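Local coordinates for structural polyprotein, VP2 (Israeli acute paralysis virus, PDB 5CDD) that is the VP2 portion of a structural polyprotein and probably serves as a jelly-roll building block of the virus capsid, packing against other capsid chains, at residues C[3-8]-C[62-67]; C[47-52]-C[181-186]; C[97-102]-C[106-111]. One frame throughout, in Å; residues are numbered along the deposited sequence.

Contact 1. Residues C[3-8]-C[62-67]; sequences HSIIQF and AQKLAN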
loop_
_atom_site.group_PDB
_atom_site.type_symbol
_atom_site.label_atom_id
_atom_site.label_comp_id
_atom_site.label_asym_id
_atom_site.label_seq_id
_atom_site.Cartn_x
_atom_site.Cartn_y
_atom_site.Cartn_z
ATOM N N HIS C 3 -10.107 -48.067 38.352
ATOM C CA HIS C 3 -9.388 -47.196 39.272
ATOM C C HIS C 3 -8.659 -47.988 40.346
ATOM O O HIS C 3 -7.496 -47.713 40.637
ATOM C CB HIS C 3 -10.341 -46.190 39.923
ATOM C CG HIS C 3 -9.666 -45.262 40.885
ATOM N ND1 HIS C 3 -9.773 -45.403 42.253
ATOM C CD2 HIS C 3 -8.844 -44.208 40.679
ATOM C CE1 HIS C 3 -9.044 -44.474 42.847
ATOM N NE2 HIS C 3 -8.469 -43.736 41.915
ATOM N N SER C 4 -9.339 -48.967 40.933
ATOM C CA SER C 4 -8.729 -49.794 41.970
ATOM C C SER C 4 -7.539 -50.553 41.389
ATOM O O SER C 4 -6.571 -50.843 42.091
ATOM C CB SER C 4 -9.760 -50.774 42.541
ATOM O OG SER C 4 -10.314 -51.579 41.518
ATOM N N ILE C 5 -7.616 -50.867 40.098
ATOM C CA ILE C 5 -6.539 -51.577 39.418
ATOM C C ILE C 5 -5.337 -50.655 39.259
ATOM O O ILE C 5 -4.197 -51.053 39.497
ATOM C CB ILE C 5 -6.968 -52.051 38.016
ATOM C CG1 ILE C 5 -8.057 -53.116 38.136
ATOM C CG2 ILE C 5 -5.768 -52.595 37.258
ATOM C CD1 ILE C 5 -8.530 -53.659 36.806
ATOM N N ILE C 6 -5.603 -49.421 38.849
ATOM C CA ILE C 6 -4.549 -48.436 38.662
ATOM C C ILE C 6 -3.871 -48.140 39.994
ATOM O O ILE C 6 -2.660 -47.926 40.049
ATOM C CB ILE C 6 -5.113 -47.132 38.051
ATOM C CG1 ILE C 6 -5.599 -47.411 36.624
ATOM C CG2 ILE C 6 -4.046 -46.045 38.045
ATOM C CD1 ILE C 6 -6.191 -46.213 35.924
ATOM N N GLN C 7 -4.653 -48.138 41.068
ATOM C CA GLN C 7 -4.107 -47.892 42.396
ATOM C C GLN C 7 -3.154 -49.017 42.780
ATOM O O GLN C 7 -2.108 -48.782 43.385
ATOM C CB GLN C 7 -5.231 -47.806 43.429
ATOM C CG GLN C 7 -5.954 -46.476 43.456
ATOM C CD GLN C 7 -5.006 -45.311 43.668
ATOM O OE1 GLN C 7 -4.400 -44.806 42.721
ATOM N NE2 GLN C 7 -4.858 -44.889 44.919
ATOM N N PHE C 8 -3.526 -50.241 42.418
ATOM C CA PHE C 8 -2.722 -51.419 42.716
ATOM C C PHE C 8 -1.424 -51.412 41.917
ATOM O O PHE C 8 -0.397 -51.907 42.380
ATOM C CB PHE C 8 -3.532 -52.684 42.406
ATOM C CG PHE C 8 -2.804 -53.967 42.699
ATOM C CD1 PHE C 8 -1.918 -54.514 41.773
ATOM C CD2 PHE C 8 -3.006 -54.631 43.903
ATOM C CE1 PHE C 8 -1.246 -55.706 42.045
ATOM C CE2 PHE C 8 -2.340 -55.820 44.182
ATOM C CZ PHE C 8 -1.459 -56.358 43.251
ATOM N N ALA C 62 0.605 -58.025 36.824
ATOM C CA ALA C 62 0.176 -58.587 35.547
ATOM C C ALA C 62 -1.208 -59.233 35.619
ATOM O O ALA C 62 -1.994 -59.141 34.682
ATOM C CB ALA C 62 1.209 -59.604 35.063
ATOM N N GLN C 63 -1.507 -59.881 36.737
ATOM C CA GLN C 63 -2.803 -60.527 36.901
ATOM C C GLN C 63 -3.875 -59.517 37.223
ATOM O O GLN C 63 -5.063 -59.827 37.183
ATOM C CB GLN C 63 -2.755 -61.570 38.011
ATOM C CG GLN C 63 -1.754 -62.660 37.747
ATOM C CD GLN C 63 -0.387 -62.353 38.324
ATOM O OE1 GLN C 63 0.109 -61.229 38.238
ATOM N NE2 GLN C 63 0.239 -63.365 38.904
ATOM N N LYS C 64 -3.447 -58.304 37.539
ATOM C CA LYS C 64 -4.377 -57.246 37.864
ATOM C C LYS C 64 -4.966 -56.659 36.589
ATOM O O LYS C 64 -6.164 -56.435 36.508
ATOM C CB LYS C 64 -3.675 -56.152 38.662
ATOM C CG LYS C 64 -4.564 -55.527 39.705
ATOM C CD LYS C 64 -4.799 -56.511 40.835
ATOM C CE LYS C 64 -5.922 -56.055 41.749
ATOM N NZ LYS C 64 -6.307 -57.093 42.745
ATOM N N LEU C 65 -4.128 -56.420 35.591
ATOM C CA LEU C 65 -4.607 -55.856 34.345
ATOM C C LEU C 65 -4.853 -56.910 33.276
ATOM O O LEU C 65 -4.672 -56.656 32.086
ATOM C CB LEU C 65 -3.624 -54.795 33.846
ATOM C CG LEU C 65 -2.139 -55.132 34.012
ATOM C CD1 LEU C 65 -1.715 -56.172 33.002
ATOM C CD2 LEU C 65 -1.316 -53.881 33.826
ATOM N N ALA C 66 -5.253 -58.101 33.705
ATOM C CA ALA C 66 -5.553 -59.173 32.770
ATOM C C ALA C 66 -6.823 -58.810 32.007
ATOM O O ALA C 66 -7.715 -58.156 32.550
ATOM C CB ALA C 66 -5.758 -60.455 33.521
ATOM N N ASN C 67 -6.897 -59.238 30.751
ATOM C CA ASN C 67 -8.048 -58.958 29.903
ATOM C C ASN C 67 -8.073 -57.510 29.430
ATOM O O ASN C 67 -9.095 -57.019 28.954
ATOM C CB ASN C 67 -9.346 -59.302 30.631
ATOM C CG ASN C 67 -9.486 -60.787 30.885
ATOM O OD1 ASN C 67 -9.536 -61.586 29.949
ATOM N ND2 ASN C 67 -9.539 -61.166 32.155
#

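Contact 2. Residues C[47-52]-C[181-186]; sequences RSWTLP and VYMWLS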
loop_
_atom_site.group_PDB
_atom_site.type_symbol
_atom_site.label_atom_id
_atom_site.label_comp_id
_atom_site.label_asym_id
_atom_site.label_seq_id
_atom_site.Cartn_x
_atom_site.Cartn_y
_atom_site.Cartn_z
ATOM N N ARG C 47 23.505 -54.563 37.495
ATOM C CA ARG C 47 22.213 -55.186 37.245
ATOM C C ARG C 47 21.460 -54.351 36.218
ATOM O O ARG C 47 21.695 -53.149 36.096
ATOM C CB ARG C 47 21.406 -55.258 38.547
ATOM C CG ARG C 47 20.253 -56.252 38.526
ATOM C CD ARG C 47 20.763 -57.680 38.383
ATOM N NE ARG C 47 21.731 -58.027 39.424
ATOM C CZ ARG C 47 21.438 -58.149 40.716
ATOM N NH1 ARG C 47 20.195 -57.956 41.140
ATOM N NH2 ARG C 47 22.389 -58.459 41.588
ATOM N N SER C 48 20.565 -54.992 35.473
ATOM C CA SER C 48 19.774 -54.295 34.466
ATOM C C SER C 48 18.344 -54.807 34.476
ATOM O O SER C 48 18.084 -55.950 34.851
ATOM C CB SER C 48 20.377 -54.489 33.075
ATOM O OG SER C 48 20.344 -55.851 32.691
ATOM N N TRP C 49 17.418 -53.955 34.053
ATOM C CA TRP C 49 16.007 -54.312 34.023
ATOM C C TRP C 49 15.355 -53.858 32.725
ATOM O O TRP C 49 15.541 -52.721 32.291
ATOM C CB TRP C 49 15.287 -53.657 35.202
ATOM C CG TRP C 49 15.832 -54.057 36.533
ATOM C CD1 TRP C 49 15.494 -55.163 37.260
ATOM C CD2 TRP C 49 16.832 -53.369 37.291
ATOM N NE1 TRP C 49 16.221 -55.206 38.426
ATOM C CE2 TRP C 49 17.050 -54.116 38.471
ATOM C CE3 TRP C 49 17.567 -52.192 37.089
ATOM C CZ2 TRP C 49 17.974 -53.725 39.447
ATOM C CZ3 TRP C 49 18.487 -51.804 38.060
ATOM C CH2 TRP C 49 18.680 -52.569 39.225
ATOM N N THR C 50 14.598 -54.758 32.104
ATOM C CA THR C 50 13.897 -54.429 30.874
ATOM C C THR C 50 12.486 -54.022 31.265
ATOM O O THR C 50 11.675 -54.839 31.700
ATOM C CB THR C 50 13.844 -55.620 29.895
ATOM O OG1 THR C 50 13.057 -55.266 28.745
ATOM C CG2 THR C 50 13.260 -56.846 30.575
ATOM N N LEU C 51 12.206 -52.733 31.124
ATOM C CA LEU C 51 10.900 -52.191 31.475
ATOM C C LEU C 51 9.999 -52.015 30.261
ATOM O O LEU C 51 10.478 -51.886 29.134
ATOM C CB LEU C 51 11.088 -50.860 32.192
ATOM C CG LEU C 51 11.920 -50.974 33.464
ATOM C CD1 LEU C 51 12.358 -49.605 33.935
ATOM C CD2 LEU C 51 11.101 -51.665 34.536
ATOM N N PRO C 52 8.675 -51.973 30.479
ATOM C CA PRO C 52 8.009 -52.075 31.780
ATOM C C PRO C 52 7.637 -53.490 32.225
ATOM O O PRO C 52 7.077 -53.664 33.305
ATOM C CB PRO C 52 6.779 -51.208 31.582
ATOM C CG PRO C 52 6.372 -51.585 30.179
ATOM C CD PRO C 52 7.718 -51.546 29.440
ATOM N N VAL C 181 15.804 -52.456 45.491
ATOM C CA VAL C 181 15.224 -51.825 44.318
ATOM C C VAL C 181 13.707 -51.958 44.303
ATOM O O VAL C 181 13.171 -53.060 44.204
ATOM C CB VAL C 181 15.782 -52.449 43.028
ATOM C CG1 VAL C 181 15.200 -51.754 41.826
ATOM C CG2 VAL C 181 17.290 -52.337 43.009
ATOM N N TYR C 182 13.024 -50.823 44.404
ATOM C CA TYR C 182 11.566 -50.795 44.385
ATOM C C TYR C 182 11.078 -50.126 43.109
ATOM O O TYR C 182 11.692 -49.179 42.621
ATOM C CB TYR C 182 11.033 -50.030 45.597
ATOM C CG TYR C 182 11.310 -50.704 46.914
ATOM C CD1 TYR C 182 10.589 -51.830 47.310
ATOM C CD2 TYR C 182 12.307 -50.229 47.761
ATOM C CE1 TYR C 182 10.854 -52.468 48.520
ATOM C CE2 TYR C 182 12.585 -50.856 48.972
ATOM C CZ TYR C 182 11.854 -51.974 49.346
ATOM O OH TYR C 182 12.126 -52.594 50.545
ATOM N N MET C 183 9.971 -50.622 42.571
ATOM C CA MET C 183 9.405 -50.057 41.356
ATOM C C MET C 183 7.884 -50.110 41.360
ATOM O O MET C 183 7.281 -50.929 42.056
ATOM C CB MET C 183 9.934 -50.796 40.124
ATOM C CG MET C 183 11.373 -50.478 39.766
ATOM S SD MET C 183 11.892 -51.332 38.264
ATOM C CE MET C 183 13.268 -52.294 38.869
ATOM N N TRP C 184 7.276 -49.225 40.578
ATOM C CA TRP C 184 5.827 -49.155 40.456
ATOM C C TRP C 184 5.487 -48.232 39.296
ATOM O O TRP C 184 6.375 -47.604 38.721
ATOM C CB TRP C 184 5.202 -48.652 41.760
ATOM C CG TRP C 184 5.552 -47.245 42.137
ATOM C CD1 TRP C 184 4.846 -46.117 41.838
ATOM C CD2 TRP C 184 6.671 -46.822 42.926
ATOM N NE1 TRP C 184 5.450 -45.017 42.397
ATOM C CE2 TRP C 184 6.573 -45.421 43.071
ATOM C CE3 TRP C 184 7.746 -47.491 43.525
ATOM C CZ2 TRP C 184 7.510 -44.674 43.795
ATOM C CZ3 TRP C 184 8.680 -46.747 44.245
ATOM C CH2 TRP C 184 8.553 -45.352 44.372
ATOM N N LEU C 185 4.209 -48.146 38.951
ATOM C CA LEU C 185 3.795 -47.318 37.827
ATOM C C LEU C 185 3.029 -46.064 38.233
ATOM O O LEU C 185 2.413 -46.010 39.297
ATOM C CB LEU C 185 2.943 -48.158 36.872
ATOM C CG LEU C 185 3.547 -49.509 36.463
ATOM C CD1 LEU C 185 2.545 -50.295 35.638
ATOM C CD2 LEU C 185 4.832 -49.291 35.680
ATOM N N SER C 186 3.091 -45.050 37.375
ATOM C CA SER C 186 2.390 -43.790 37.591
ATOM C C SER C 186 1.928 -43.307 36.217
ATOM O O SER C 186 2.435 -43.779 35.198
ATOM C CB SER C 186 3.317 -42.759 38.238
ATOM O OG SER C 186 4.427 -42.467 37.410
#

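Contact 3. Residues C[97-102]-C[106-111]; sequences PYDDKV and RSVLQT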
loop_
_atom_site.group_PDB
_atom_site.type_symbol
_atom_site.label_atom_id
_atom_site.label_comp_id
_atom_site.label_asym_id
_atom_site.label_seq_id
_atom_site.Cartn_x
_atom_site.Cartn_y
_atom_site.Cartn_z
ATOM N N PRO C 97 16.012 -45.531 26.457
ATOM C CA PRO C 97 14.868 -45.971 25.650
ATOM C C PRO C 97 15.297 -46.801 24.438
ATOM O O PRO C 97 16.172 -46.389 23.676
ATOM C CB PRO C 97 14.213 -44.654 25.238
ATOM C CG PRO C 97 14.537 -43.745 26.379
ATOM C CD PRO C 97 15.983 -44.070 26.647
ATOM N N TYR C 98 14.680 -47.968 24.268
ATOM C CA TYR C 98 14.987 -48.846 23.141
ATOM C C TYR C 98 16.485 -49.054 22.965
ATOM O O TYR C 98 16.978 -49.132 21.841
ATOM C CB TYR C 98 14.405 -48.256 21.854
ATOM C CG TYR C 98 12.898 -48.189 21.844
ATOM C CD1 TYR C 98 12.133 -49.307 21.512
ATOM C CD2 TYR C 98 12.232 -47.015 22.194
ATOM C CE1 TYR C 98 10.739 -49.258 21.529
ATOM C CE2 TYR C 98 10.838 -46.955 22.218
ATOM C CZ TYR C 98 10.098 -48.081 21.884
ATOM O OH TYR C 98 8.722 -48.031 21.908
ATOM N N ASP C 99 17.207 -49.151 24.076
ATOM C CA ASP C 99 18.653 -49.334 24.026
ATOM C C ASP C 99 19.058 -50.592 23.266
ATOM O O ASP C 99 20.140 -50.658 22.684
ATOM C CB ASP C 99 19.228 -49.398 25.439
ATOM C CG ASP C 99 20.741 -49.371 25.447
ATOM O OD1 ASP C 99 21.316 -48.300 25.166
ATOM O OD2 ASP C 99 21.358 -50.420 25.724
ATOM N N ASP C 100 18.179 -51.586 23.271
ATOM C CA ASP C 100 18.442 -52.853 22.603
ATOM C C ASP C 100 17.724 -52.969 21.262
ATOM O O ASP C 100 17.793 -54.007 20.604
ATOM C CB ASP C 100 18.010 -54.002 23.512
ATOM C CG ASP C 100 16.561 -53.878 23.960
ATOM O OD1 ASP C 100 16.205 -52.837 24.556
ATOM O OD2 ASP C 100 15.776 -54.819 23.718
ATOM N N LYS C 101 17.040 -51.904 20.858
ATOM C CA LYS C 101 16.301 -51.905 19.600
ATOM C C LYS C 101 16.892 -50.924 18.591
ATOM O O LYS C 101 16.224 -50.539 17.631
ATOM C CB LYS C 101 14.838 -51.540 19.853
ATOM C CG LYS C 101 14.151 -52.363 20.932
ATOM C CD LYS C 101 13.894 -53.790 20.489
ATOM C CE LYS C 101 13.124 -54.557 21.558
ATOM N NZ LYS C 101 11.815 -53.919 21.900
ATOM N N VAL C 102 18.138 -50.517 18.810
ATOM C CA VAL C 102 18.791 -49.575 17.909
ATOM C C VAL C 102 20.193 -50.028 17.525
ATOM O O VAL C 102 20.720 -50.986 18.087
ATOM C CB VAL C 102 18.897 -48.169 18.544
ATOM C CG1 VAL C 102 17.511 -47.607 18.801
ATOM C CG2 VAL C 102 19.693 -48.242 19.839
ATOM N N ARG C 106 24.891 -47.066 19.087
ATOM C CA ARG C 106 24.041 -46.111 19.795
ATOM C C ARG C 106 23.564 -46.604 21.159
ATOM O O ARG C 106 22.723 -45.966 21.796
ATOM C CB ARG C 106 22.836 -45.760 18.920
ATOM C CG ARG C 106 23.212 -45.119 17.593
ATOM C CD ARG C 106 22.022 -45.034 16.651
ATOM N NE ARG C 106 22.379 -44.437 15.366
ATOM C CZ ARG C 106 22.600 -43.139 15.173
ATOM N NH1 ARG C 106 22.498 -42.287 16.183
ATOM N NH2 ARG C 106 22.927 -42.694 13.969
ATOM N N SER C 107 24.101 -47.737 21.605
ATOM C CA SER C 107 23.736 -48.308 22.898
ATOM C C SER C 107 24.576 -47.692 24.011
ATOM O O SER C 107 25.714 -47.279 23.788
ATOM C CB SER C 107 23.939 -49.824 22.888
ATOM O OG SER C 107 23.660 -50.376 24.163
ATOM N N VAL C 108 24.010 -47.633 25.211
ATOM C CA VAL C 108 24.707 -47.057 26.356
ATOM C C VAL C 108 25.899 -47.915 26.776
ATOM O O VAL C 108 26.858 -47.415 27.363
ATOM C CB VAL C 108 23.751 -46.894 27.565
ATOM C CG1 VAL C 108 23.197 -48.244 27.981
ATOM C CG2 VAL C 108 24.479 -46.237 28.724
ATOM N N LEU C 109 25.837 -49.205 26.463
ATOM C CA LEU C 109 26.905 -50.136 26.816
ATOM C C LEU C 109 28.058 -50.109 25.813
ATOM O O LEU C 109 29.106 -50.710 26.047
ATOM C CB LEU C 109 26.343 -51.558 26.913
ATOM C CG LEU C 109 25.189 -51.760 27.899
ATOM C CD1 LEU C 109 24.656 -53.175 27.784
ATOM C CD2 LEU C 109 25.666 -51.479 29.315
ATOM N N GLN C 110 27.864 -49.404 24.704
ATOM C CA GLN C 110 28.883 -49.318 23.665
ATOM C C GLN C 110 29.552 -47.952 23.601
ATOM O O GLN C 110 30.074 -47.567 22.555
ATOM C CB GLN C 110 28.266 -49.632 22.303
ATOM C CG GLN C 110 27.643 -51.009 22.201
ATOM C CD GLN C 110 28.656 -52.114 22.392
ATOM O OE1 GLN C 110 29.642 -52.199 21.659
ATOM N NE2 GLN C 110 28.418 -52.969 23.377
ATOM N N THR C 111 29.540 -47.221 24.709
ATOM C CA THR C 111 30.150 -45.896 24.733
ATOM C C THR C 111 31.089 -45.699 25.921
ATOM O O THR C 111 31.140 -46.524 26.835
ATOM C CB THR C 111 29.068 -44.787 24.746
ATOM O OG1 THR C 111 29.698 -43.500 24.698
ATOM C CG2 THR C 111 28.214 -44.885 26.001
#

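Contact 1. Residues C[3-8]-C[62-67]
The ammonium nitrogen NZ of Lys64 lies 4.6 Å from the centroid of the Phe8 ring and 23° off the ring normal, a cation-pi contact over the face. The lysine stem does most of the touching. Its CD is 3.7 Å from the centroid of the Phe8 ring and only 13° off the normal, giving a CH-pi contact almost over the ring centre, while CG of Lys64 approaches CD1 of Phe8 to 3.5 Å. The two side chains cross at about a right angle: a bend at chi2 (71°) swings the outer methylenes of Lys64 across the aromatic face. Beside this pair, Ile5 uses two branches on the lysine residue. Its CD1 rests 3.7 Å from Lys64 O, and its CG2 is 4.0 Å from Lys64 CG. No hydrogen bond joins the segments, so aliphatic packing and an exposed charge over an aromatic face carry the contact. Helix 2-9 thereby lies against the loop that connects helix 53-57 to strand 68-81, and strand 188-193 receives both sides, with Ile5 and Leu65 meeting on Leu190 and Ile6 touching Ile188.

Contact 2. Residues C[47-52]-C[181-186]
Trp49 carries the methyl CE of Met183 squarely on its five-membered ring, 3.9 Å from the centroid and 9° off the normal, whereas the sulfur itself stands farther off. Met183 SD is 5.4 Å from the centroid of that Trp49 ring and approaches obliquely, so this Met-aromatic contact is made chiefly through the methyl. The thioether chain is extended through chi2 and turns at its last torsion (chi3 -121°), which brings CE over the indole and still lets SD reach CD2 of Leu51 at 3.8 Å. Further along the same indole face, toward the six-membered ring, Val181 arrives from the opposite direction. Its CG2 is 3.9 Å from Trp49 CZ2, and its CG1 also lies above the ring, toward the rim. The opposite face is covered by CG of Arg47, two residues earlier in the same segment; the guanidinium of this arginine continues to a salt bridge with Asp16 of strand 13-18. The indole is thus sandwiched between aliphatic groups. No hydrogen bond crosses the contact, and all four touching residues are buried. The strand axes lie 11.5 Å apart, too far for backbone pairing, and run in nearly the same direction, 14° apart. Each strand pairs within its own sheet: 47-51 with 155-161, and 181-186 with 13-18. Val55 of helix 53-57 also packs on Met183. Side chains meshing between two facing antiparallel sheets in this way form the hydrophobic interior of the eight-stranded jelly-roll beta sandwich of picornavirus-like capsid proteins.

Contact 3. Residues C[97-102]-C[106-111]
The carboxylate of Asp99 faces the start of segment 106-111 and receives a donor on each oxygen. With CG anti to the backbone N (chi1 -171°), the group extends toward Ser107 and Val108. Val108 N donates to Asp99 OD1 over 2.8 Å in a nearly straight bond (163°), which OD1 accepts with its syn lone pair. Ser107 OG donates to Asp99 OD2 at 2.8 Å, also from the syn side but 33° out of the carboxylate plane. These two bonds, with Ser96 OG adding another at OD1 and Tyr158 OH a weak one at OD2, fix the rotation of the buried acid. Both segments lie in the connection from strand 90-97 to strand 121-125, before its helix 113-116; this is the E-F connection of the jelly roll. Asp99 sits within its type I turn from Tyr98 to Lys101. Ser107 OG also accepts a weak bond from Leu109 N, as in an ST turn. Val108 crosses the acid side chain at about a right angle, its CG1 coming 3.4 Å from Asp99 OD1. Where the two segments come closest along the chain, Val102 and Arg106 cross equally steeply, CG2 of the valine being 4.1 Å from CB of the arginine. The rest of the arginine runs out extended to another chain of the capsid, where its NH2 is hydrogen-bonded to Ser82 and its guanidinium makes a cation-pi contact with Tyr83 of that chain.

Overall arrangement
Contact 2 lies at the heart of the chain, where strands from the two sheets meet through wholly apolar, buried side chains. Contact 1 is peripheral and only partly buried; it sets the N-terminal helix against a loop at the sandwich end, and its chemistry mixes aliphatic packing with an exposed lysine charge. Its centre is about 17 Å from that of contact 2, and helix 2-9 leads into strand 13-18, which pairs with 179-186. Contact 3, nested between the segments of contact 2 and also about 17 Å from it by centres, is buried too, yet it is held by hydrogen bonds to a carboxylate, in a connection outside the regular sheets that also packs against a neighbouring capsid chain.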